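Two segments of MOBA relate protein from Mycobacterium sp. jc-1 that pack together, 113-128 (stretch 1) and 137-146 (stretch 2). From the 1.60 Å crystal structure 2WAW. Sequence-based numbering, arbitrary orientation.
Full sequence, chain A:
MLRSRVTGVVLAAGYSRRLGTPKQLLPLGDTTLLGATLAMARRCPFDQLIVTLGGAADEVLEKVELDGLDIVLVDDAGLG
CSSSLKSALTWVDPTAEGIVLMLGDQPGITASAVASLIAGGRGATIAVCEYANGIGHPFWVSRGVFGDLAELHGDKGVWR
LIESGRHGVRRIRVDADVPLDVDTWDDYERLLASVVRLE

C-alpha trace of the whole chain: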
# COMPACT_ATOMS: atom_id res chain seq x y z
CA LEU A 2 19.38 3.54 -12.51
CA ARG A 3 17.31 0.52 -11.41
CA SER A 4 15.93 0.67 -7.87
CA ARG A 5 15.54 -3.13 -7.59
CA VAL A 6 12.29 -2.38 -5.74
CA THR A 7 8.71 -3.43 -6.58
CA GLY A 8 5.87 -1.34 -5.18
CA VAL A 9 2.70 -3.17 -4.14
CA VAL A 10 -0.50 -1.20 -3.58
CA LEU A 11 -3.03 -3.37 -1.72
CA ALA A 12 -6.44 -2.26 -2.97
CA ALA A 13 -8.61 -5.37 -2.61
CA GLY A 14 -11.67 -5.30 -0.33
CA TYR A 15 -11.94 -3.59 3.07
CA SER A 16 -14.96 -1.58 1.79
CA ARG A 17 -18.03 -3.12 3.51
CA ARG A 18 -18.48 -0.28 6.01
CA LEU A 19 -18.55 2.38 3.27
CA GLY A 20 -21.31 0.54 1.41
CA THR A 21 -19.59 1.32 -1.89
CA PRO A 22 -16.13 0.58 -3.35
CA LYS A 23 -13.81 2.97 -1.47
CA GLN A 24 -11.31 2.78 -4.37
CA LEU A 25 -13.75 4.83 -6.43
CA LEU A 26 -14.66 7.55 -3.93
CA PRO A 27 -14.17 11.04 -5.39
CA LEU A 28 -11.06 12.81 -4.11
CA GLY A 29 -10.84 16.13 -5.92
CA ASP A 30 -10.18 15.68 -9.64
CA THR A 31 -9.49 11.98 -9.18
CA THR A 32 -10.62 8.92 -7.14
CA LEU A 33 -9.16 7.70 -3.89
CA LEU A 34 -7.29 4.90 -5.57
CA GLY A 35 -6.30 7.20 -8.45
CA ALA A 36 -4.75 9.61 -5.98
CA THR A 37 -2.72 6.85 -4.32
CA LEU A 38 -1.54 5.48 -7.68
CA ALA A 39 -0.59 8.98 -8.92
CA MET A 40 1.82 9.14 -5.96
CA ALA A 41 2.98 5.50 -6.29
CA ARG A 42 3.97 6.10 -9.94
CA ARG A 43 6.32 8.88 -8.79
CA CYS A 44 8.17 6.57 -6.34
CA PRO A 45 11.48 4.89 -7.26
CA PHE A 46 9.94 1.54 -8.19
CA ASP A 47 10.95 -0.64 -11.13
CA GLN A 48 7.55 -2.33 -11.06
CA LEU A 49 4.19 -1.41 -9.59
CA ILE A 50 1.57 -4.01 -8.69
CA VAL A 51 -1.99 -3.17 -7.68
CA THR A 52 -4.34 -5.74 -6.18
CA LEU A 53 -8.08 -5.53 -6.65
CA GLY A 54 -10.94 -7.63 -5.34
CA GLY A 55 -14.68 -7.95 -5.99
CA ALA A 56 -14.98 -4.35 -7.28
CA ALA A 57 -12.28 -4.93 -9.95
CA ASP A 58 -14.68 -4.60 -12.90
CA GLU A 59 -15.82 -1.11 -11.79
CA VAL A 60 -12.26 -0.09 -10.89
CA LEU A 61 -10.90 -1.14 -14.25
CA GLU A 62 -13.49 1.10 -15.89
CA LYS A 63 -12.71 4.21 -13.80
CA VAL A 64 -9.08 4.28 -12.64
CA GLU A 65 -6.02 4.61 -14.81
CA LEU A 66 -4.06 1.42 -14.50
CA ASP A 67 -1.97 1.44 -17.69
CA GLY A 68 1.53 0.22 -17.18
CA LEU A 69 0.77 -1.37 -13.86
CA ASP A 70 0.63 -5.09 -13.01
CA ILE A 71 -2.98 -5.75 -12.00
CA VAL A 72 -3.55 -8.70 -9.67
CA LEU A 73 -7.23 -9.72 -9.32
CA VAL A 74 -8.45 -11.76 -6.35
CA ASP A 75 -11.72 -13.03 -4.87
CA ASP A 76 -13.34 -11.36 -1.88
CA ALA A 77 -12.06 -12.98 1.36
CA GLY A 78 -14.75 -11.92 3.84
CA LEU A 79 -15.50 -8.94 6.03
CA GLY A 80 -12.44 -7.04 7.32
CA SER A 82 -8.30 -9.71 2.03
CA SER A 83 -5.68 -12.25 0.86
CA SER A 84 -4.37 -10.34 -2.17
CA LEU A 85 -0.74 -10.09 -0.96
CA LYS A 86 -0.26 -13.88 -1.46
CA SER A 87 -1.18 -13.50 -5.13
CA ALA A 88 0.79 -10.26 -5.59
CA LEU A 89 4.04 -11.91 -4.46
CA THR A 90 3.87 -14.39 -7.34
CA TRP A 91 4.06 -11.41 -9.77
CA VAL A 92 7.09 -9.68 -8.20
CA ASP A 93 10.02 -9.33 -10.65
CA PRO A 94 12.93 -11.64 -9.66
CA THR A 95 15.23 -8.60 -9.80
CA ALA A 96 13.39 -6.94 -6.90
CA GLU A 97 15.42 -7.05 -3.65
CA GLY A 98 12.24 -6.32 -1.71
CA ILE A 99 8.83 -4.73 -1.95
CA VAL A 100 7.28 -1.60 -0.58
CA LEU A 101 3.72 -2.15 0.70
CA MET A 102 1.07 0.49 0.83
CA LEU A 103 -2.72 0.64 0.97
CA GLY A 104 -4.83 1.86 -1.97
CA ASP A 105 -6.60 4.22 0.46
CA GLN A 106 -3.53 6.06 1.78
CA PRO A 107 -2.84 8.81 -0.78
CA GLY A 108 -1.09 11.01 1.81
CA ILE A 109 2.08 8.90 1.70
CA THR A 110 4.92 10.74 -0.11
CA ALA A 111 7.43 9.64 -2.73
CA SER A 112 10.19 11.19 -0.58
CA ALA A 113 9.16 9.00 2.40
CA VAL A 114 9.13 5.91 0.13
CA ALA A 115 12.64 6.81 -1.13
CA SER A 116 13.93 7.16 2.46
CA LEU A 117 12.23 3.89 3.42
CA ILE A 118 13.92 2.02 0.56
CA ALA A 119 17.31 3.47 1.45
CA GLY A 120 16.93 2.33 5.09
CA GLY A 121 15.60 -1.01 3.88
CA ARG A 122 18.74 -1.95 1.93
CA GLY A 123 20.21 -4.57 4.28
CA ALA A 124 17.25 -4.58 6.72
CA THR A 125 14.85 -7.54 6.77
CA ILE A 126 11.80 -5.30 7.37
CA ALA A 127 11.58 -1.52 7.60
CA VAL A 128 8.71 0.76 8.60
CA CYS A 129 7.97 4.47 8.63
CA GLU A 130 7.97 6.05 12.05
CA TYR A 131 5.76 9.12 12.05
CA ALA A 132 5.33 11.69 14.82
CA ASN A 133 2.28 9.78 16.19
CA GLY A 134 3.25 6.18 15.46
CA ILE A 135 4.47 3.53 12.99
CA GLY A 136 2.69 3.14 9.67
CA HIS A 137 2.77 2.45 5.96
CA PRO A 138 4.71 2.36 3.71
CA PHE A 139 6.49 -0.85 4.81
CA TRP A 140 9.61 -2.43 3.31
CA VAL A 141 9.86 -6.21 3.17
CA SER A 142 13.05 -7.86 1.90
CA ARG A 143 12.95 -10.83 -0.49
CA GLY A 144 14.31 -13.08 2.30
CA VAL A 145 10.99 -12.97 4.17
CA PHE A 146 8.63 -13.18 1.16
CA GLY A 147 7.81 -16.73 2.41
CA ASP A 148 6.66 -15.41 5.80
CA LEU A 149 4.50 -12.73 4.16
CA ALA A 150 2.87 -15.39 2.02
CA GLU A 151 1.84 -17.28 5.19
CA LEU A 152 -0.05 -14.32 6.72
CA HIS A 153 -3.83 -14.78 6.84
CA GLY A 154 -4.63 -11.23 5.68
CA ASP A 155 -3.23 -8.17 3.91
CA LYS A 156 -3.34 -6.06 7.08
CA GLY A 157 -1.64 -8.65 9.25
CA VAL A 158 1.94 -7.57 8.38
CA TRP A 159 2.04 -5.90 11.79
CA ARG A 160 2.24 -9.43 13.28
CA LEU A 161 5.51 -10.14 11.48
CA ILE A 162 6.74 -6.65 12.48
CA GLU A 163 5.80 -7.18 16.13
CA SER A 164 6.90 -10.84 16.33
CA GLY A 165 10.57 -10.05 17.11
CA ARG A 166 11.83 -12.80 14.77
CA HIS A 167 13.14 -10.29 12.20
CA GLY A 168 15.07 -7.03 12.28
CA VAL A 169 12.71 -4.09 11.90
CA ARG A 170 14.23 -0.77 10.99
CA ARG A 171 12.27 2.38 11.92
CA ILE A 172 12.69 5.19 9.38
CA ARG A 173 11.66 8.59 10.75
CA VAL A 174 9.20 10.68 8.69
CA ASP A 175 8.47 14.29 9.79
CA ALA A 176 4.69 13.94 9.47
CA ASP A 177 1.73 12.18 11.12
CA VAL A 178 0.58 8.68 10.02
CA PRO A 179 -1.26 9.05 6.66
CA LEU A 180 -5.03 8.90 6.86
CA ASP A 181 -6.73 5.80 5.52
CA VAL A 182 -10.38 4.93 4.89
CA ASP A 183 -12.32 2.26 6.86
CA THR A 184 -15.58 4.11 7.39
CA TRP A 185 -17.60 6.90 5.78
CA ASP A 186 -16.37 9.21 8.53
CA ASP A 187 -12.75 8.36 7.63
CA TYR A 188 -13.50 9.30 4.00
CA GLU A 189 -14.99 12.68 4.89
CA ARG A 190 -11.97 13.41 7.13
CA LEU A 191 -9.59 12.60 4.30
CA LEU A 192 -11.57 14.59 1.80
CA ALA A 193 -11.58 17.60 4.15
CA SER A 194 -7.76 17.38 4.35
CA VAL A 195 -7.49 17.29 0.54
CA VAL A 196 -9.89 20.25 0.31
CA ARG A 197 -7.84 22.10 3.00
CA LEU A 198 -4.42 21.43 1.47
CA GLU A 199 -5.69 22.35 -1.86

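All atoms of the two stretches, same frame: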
# COMPACT_ATOMS: atom_id res chain seq x y z
N ALA A 113 9.16 9.95 1.27
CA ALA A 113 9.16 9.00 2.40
C ALA A 113 9.44 7.59 1.89
O ALA A 113 10.21 6.83 2.51
CB ALA A 113 7.81 9.04 3.14
N VAL A 114 8.86 7.23 0.74
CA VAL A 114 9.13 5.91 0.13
C VAL A 114 10.63 5.79 -0.21
O VAL A 114 11.25 4.74 0.05
CB VAL A 114 8.21 5.67 -1.10
CG1 VAL A 114 8.63 4.40 -1.87
CG2 VAL A 114 6.73 5.59 -0.66
N ALA A 115 11.21 6.84 -0.80
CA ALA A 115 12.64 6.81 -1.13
C ALA A 115 13.51 6.60 0.12
O ALA A 115 14.41 5.76 0.13
CB ALA A 115 13.06 8.08 -1.88
N SER A 116 13.22 7.34 1.20
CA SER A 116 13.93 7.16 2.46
C SER A 116 13.75 5.77 3.06
O SER A 116 14.69 5.19 3.60
CB SER A 116 13.53 8.24 3.46
OG SER A 116 13.83 9.50 2.89
N LEU A 117 12.53 5.25 2.97
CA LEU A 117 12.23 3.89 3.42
C LEU A 117 13.08 2.86 2.70
O LEU A 117 13.67 1.96 3.32
CB LEU A 117 10.74 3.58 3.25
CG LEU A 117 10.32 2.13 3.52
CD1 LEU A 117 10.42 1.82 5.05
CD2 LEU A 117 8.92 1.92 2.98
N ILE A 118 13.15 2.98 1.36
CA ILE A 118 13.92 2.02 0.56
C ILE A 118 15.40 2.08 0.95
O ILE A 118 16.05 1.05 1.07
CB ILE A 118 13.74 2.31 -0.93
CG1 ILE A 118 12.34 1.86 -1.38
CG2 ILE A 118 14.78 1.59 -1.75
CD1 ILE A 118 11.90 2.42 -2.76
N ALA A 119 15.89 3.29 1.17
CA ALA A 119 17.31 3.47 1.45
C ALA A 119 17.64 2.78 2.78
O ALA A 119 18.66 2.07 2.89
CB ALA A 119 17.66 4.95 1.50
N GLY A 120 16.77 2.99 3.78
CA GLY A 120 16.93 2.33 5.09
C GLY A 120 16.71 0.83 5.01
O GLY A 120 17.27 0.06 5.80
N GLY A 121 15.89 0.41 4.06
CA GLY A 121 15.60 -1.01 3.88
C GLY A 121 16.68 -1.84 3.21
O GLY A 121 16.70 -3.06 3.36
N ARG A 122 17.58 -1.22 2.46
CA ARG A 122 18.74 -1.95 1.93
C ARG A 122 19.45 -2.59 3.13
O ARG A 122 19.88 -1.90 4.04
CB ARG A 122 19.71 -1.02 1.19
CG ARG A 122 19.08 -0.06 0.18
CD ARG A 122 18.37 -0.76 -0.97
NE ARG A 122 17.97 0.18 -2.02
CZ ARG A 122 17.44 -0.18 -3.20
NH1 ARG A 122 17.23 -1.47 -3.49
NH2 ARG A 122 17.13 0.75 -4.10
N GLY A 123 19.56 -3.91 3.15
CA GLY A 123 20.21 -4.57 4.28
C GLY A 123 19.44 -4.67 5.60
O GLY A 123 20.00 -5.12 6.60
N ALA A 124 18.17 -4.25 5.62
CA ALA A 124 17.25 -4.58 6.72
C ALA A 124 16.24 -5.62 6.23
O ALA A 124 15.84 -5.60 5.06
CB ALA A 124 16.53 -3.35 7.24
N THR A 125 15.83 -6.52 7.12
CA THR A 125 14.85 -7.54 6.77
C THR A 125 13.46 -6.94 6.55
O THR A 125 12.81 -7.23 5.55
CB THR A 125 14.81 -8.68 7.83
OG1 THR A 125 16.10 -9.29 7.91
CG2 THR A 125 13.79 -9.73 7.46
N ILE A 126 13.03 -6.09 7.48
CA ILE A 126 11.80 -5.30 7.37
C ILE A 126 12.13 -3.87 7.74
O ILE A 126 12.99 -3.63 8.60
CB ILE A 126 10.70 -5.83 8.32
CG1 ILE A 126 10.29 -7.26 7.94
CG2 ILE A 126 9.49 -4.88 8.35
CD1 ILE A 126 9.41 -7.97 8.97
N ALA A 127 11.50 -2.90 7.09
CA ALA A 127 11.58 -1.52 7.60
C ALA A 127 10.21 -0.89 7.59
O ALA A 127 9.33 -1.28 6.81
CB ALA A 127 12.55 -0.72 6.79
N VAL A 128 10.01 0.09 8.47
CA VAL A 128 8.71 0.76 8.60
C VAL A 128 8.91 2.25 8.74
O VAL A 128 9.98 2.70 9.16
CB VAL A 128 7.89 0.21 9.80
CG1 VAL A 128 7.67 -1.29 9.66
CG2 VAL A 128 8.56 0.57 11.14
N HIS A 137 2.39 2.60 7.36
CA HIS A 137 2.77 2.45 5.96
C HIS A 137 3.43 3.72 5.43
O HIS A 137 3.17 4.82 5.95
CB HIS A 137 1.54 2.14 5.09
CG HIS A 137 0.95 0.78 5.33
ND1 HIS A 137 0.01 0.54 6.32
CD2 HIS A 137 1.17 -0.41 4.72
CE1 HIS A 137 -0.32 -0.74 6.29
NE2 HIS A 137 0.36 -1.34 5.33
N PRO A 138 4.30 3.59 4.42
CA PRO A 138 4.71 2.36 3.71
C PRO A 138 5.66 1.45 4.51
O PRO A 138 6.42 1.93 5.40
CB PRO A 138 5.38 2.89 2.44
CG PRO A 138 5.95 4.26 2.86
CD PRO A 138 4.95 4.79 3.87
N PHE A 139 5.60 0.15 4.20
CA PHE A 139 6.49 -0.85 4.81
C PHE A 139 7.45 -1.37 3.75
O PHE A 139 7.09 -1.47 2.57
CB PHE A 139 5.72 -2.05 5.36
CG PHE A 139 4.75 -1.74 6.48
CD1 PHE A 139 4.98 -0.68 7.36
CD2 PHE A 139 3.65 -2.55 6.65
CE1 PHE A 139 4.08 -0.44 8.42
CE2 PHE A 139 2.75 -2.33 7.70
CZ PHE A 139 2.96 -1.27 8.57
N TRP A 140 8.68 -1.70 4.16
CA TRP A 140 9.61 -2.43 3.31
C TRP A 140 9.70 -3.84 3.79
O TRP A 140 9.85 -4.08 4.98
CB TRP A 140 10.98 -1.75 3.36
CG TRP A 140 12.15 -2.63 2.99
CD1 TRP A 140 12.93 -3.37 3.84
CD2 TRP A 140 12.70 -2.81 1.68
NE1 TRP A 140 13.92 -4.01 3.13
CE2 TRP A 140 13.80 -3.69 1.80
CE3 TRP A 140 12.36 -2.33 0.40
CZ2 TRP A 140 14.57 -4.09 0.70
CZ3 TRP A 140 13.13 -2.72 -0.69
CH2 TRP A 140 14.22 -3.60 -0.54
N VAL A 141 9.65 -4.80 2.86
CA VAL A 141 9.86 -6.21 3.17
C VAL A 141 10.86 -6.79 2.17
O VAL A 141 10.61 -6.76 0.95
CB VAL A 141 8.55 -7.02 3.14
CG1 VAL A 141 8.81 -8.48 3.58
CG2 VAL A 141 7.52 -6.37 4.06
N SER A 142 11.95 -7.35 2.69
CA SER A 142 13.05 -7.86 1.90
C SER A 142 12.64 -9.22 1.33
O SER A 142 11.79 -9.90 1.90
CB SER A 142 14.30 -8.03 2.78
OG SER A 142 14.07 -9.00 3.79
N ARG A 143 13.23 -9.57 0.20
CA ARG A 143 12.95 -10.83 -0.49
C ARG A 143 13.09 -12.04 0.44
O ARG A 143 12.33 -13.00 0.33
CB ARG A 143 13.88 -10.99 -1.69
CG ARG A 143 13.75 -12.36 -2.37
CD ARG A 143 14.46 -12.38 -3.72
NE ARG A 143 13.80 -11.49 -4.68
CZ ARG A 143 12.71 -11.81 -5.38
NH1 ARG A 143 12.14 -13.00 -5.26
NH2 ARG A 143 12.19 -10.91 -6.21
N GLY A 144 14.04 -11.97 1.38
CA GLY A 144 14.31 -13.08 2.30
C GLY A 144 13.13 -13.51 3.16
O GLY A 144 13.08 -14.65 3.61
N VAL A 145 12.17 -12.61 3.38
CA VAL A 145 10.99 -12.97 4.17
C VAL A 145 9.67 -12.98 3.36
O VAL A 145 8.57 -12.98 3.93
CB VAL A 145 10.89 -12.12 5.46
CG1 VAL A 145 12.04 -12.48 6.39
CG2 VAL A 145 10.91 -10.65 5.14
N PHE A 146 9.80 -13.00 2.04
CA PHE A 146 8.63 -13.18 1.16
C PHE A 146 7.82 -14.43 1.57
O PHE A 146 6.60 -14.39 1.55
CB PHE A 146 9.04 -13.29 -0.31
CG PHE A 146 9.36 -11.97 -0.99
CD1 PHE A 146 9.35 -10.76 -0.29
CD2 PHE A 146 9.68 -11.96 -2.35
CE1 PHE A 146 9.66 -9.56 -0.94
CE2 PHE A 146 9.99 -10.78 -3.02
CZ PHE A 146 9.98 -9.55 -2.30

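Helix 113-121 and strand 126-128 both pack on strand 138-142, and W140 is the residue most covered by the contact. The two strands run antiparallel: A127 N donates to W140 O (2.9 Å) and W140 N to A127 O (2.8 Å). This pairing puts A127 and W140 on the sheet face that meets the helix, their CB atoms 3.9 Å apart, and I126, V128, F139 and V141 on the other. W140 adopts chi1 t (157°) with chi2 at -92°, which lays the indole beneath the end of the helix and carries its NE1 to the turn that follows. There W140 NE1 donates to A124 O (3.2 Å, 159°); G121 O lies nearer to W140 NE1, at 2.9 Å, but the angle is too poor for a hydrogen bond, and G121 O instead accepts from A124 N (2.9 Å) within the type II turn 121-124. G121 CA sits over the face of the five-membered ring of W140, 3.6 Å from its centroid, a CH-pi contact that depends on the absence of a side chain: an ideal CB on G121 would fall 2.6 Å from W140 CG. One turn back along the helix, L117 (chi1 t, chi2 p) reaches down to the strand, with its CD2 3.7 Å from P138 CB and its CG 3.9 Å from W140 CB. V114, also t, extends the apolar patch through CG2, 3.8 Å from CG of P138, which follows a cis peptide bond. On the opposite sheet face V128 and F139 are both m, and V128 CG1 meets F139 CD1 at 3.6 Å, oblique to the ring. At the far end of the pairing, S142 in rotamer p turns OG back to T125 O (2.8 Å), which also accepts from S142 N (3.0 Å). T125, rotamer m, places CG2 3.4 Å from V145 CG1.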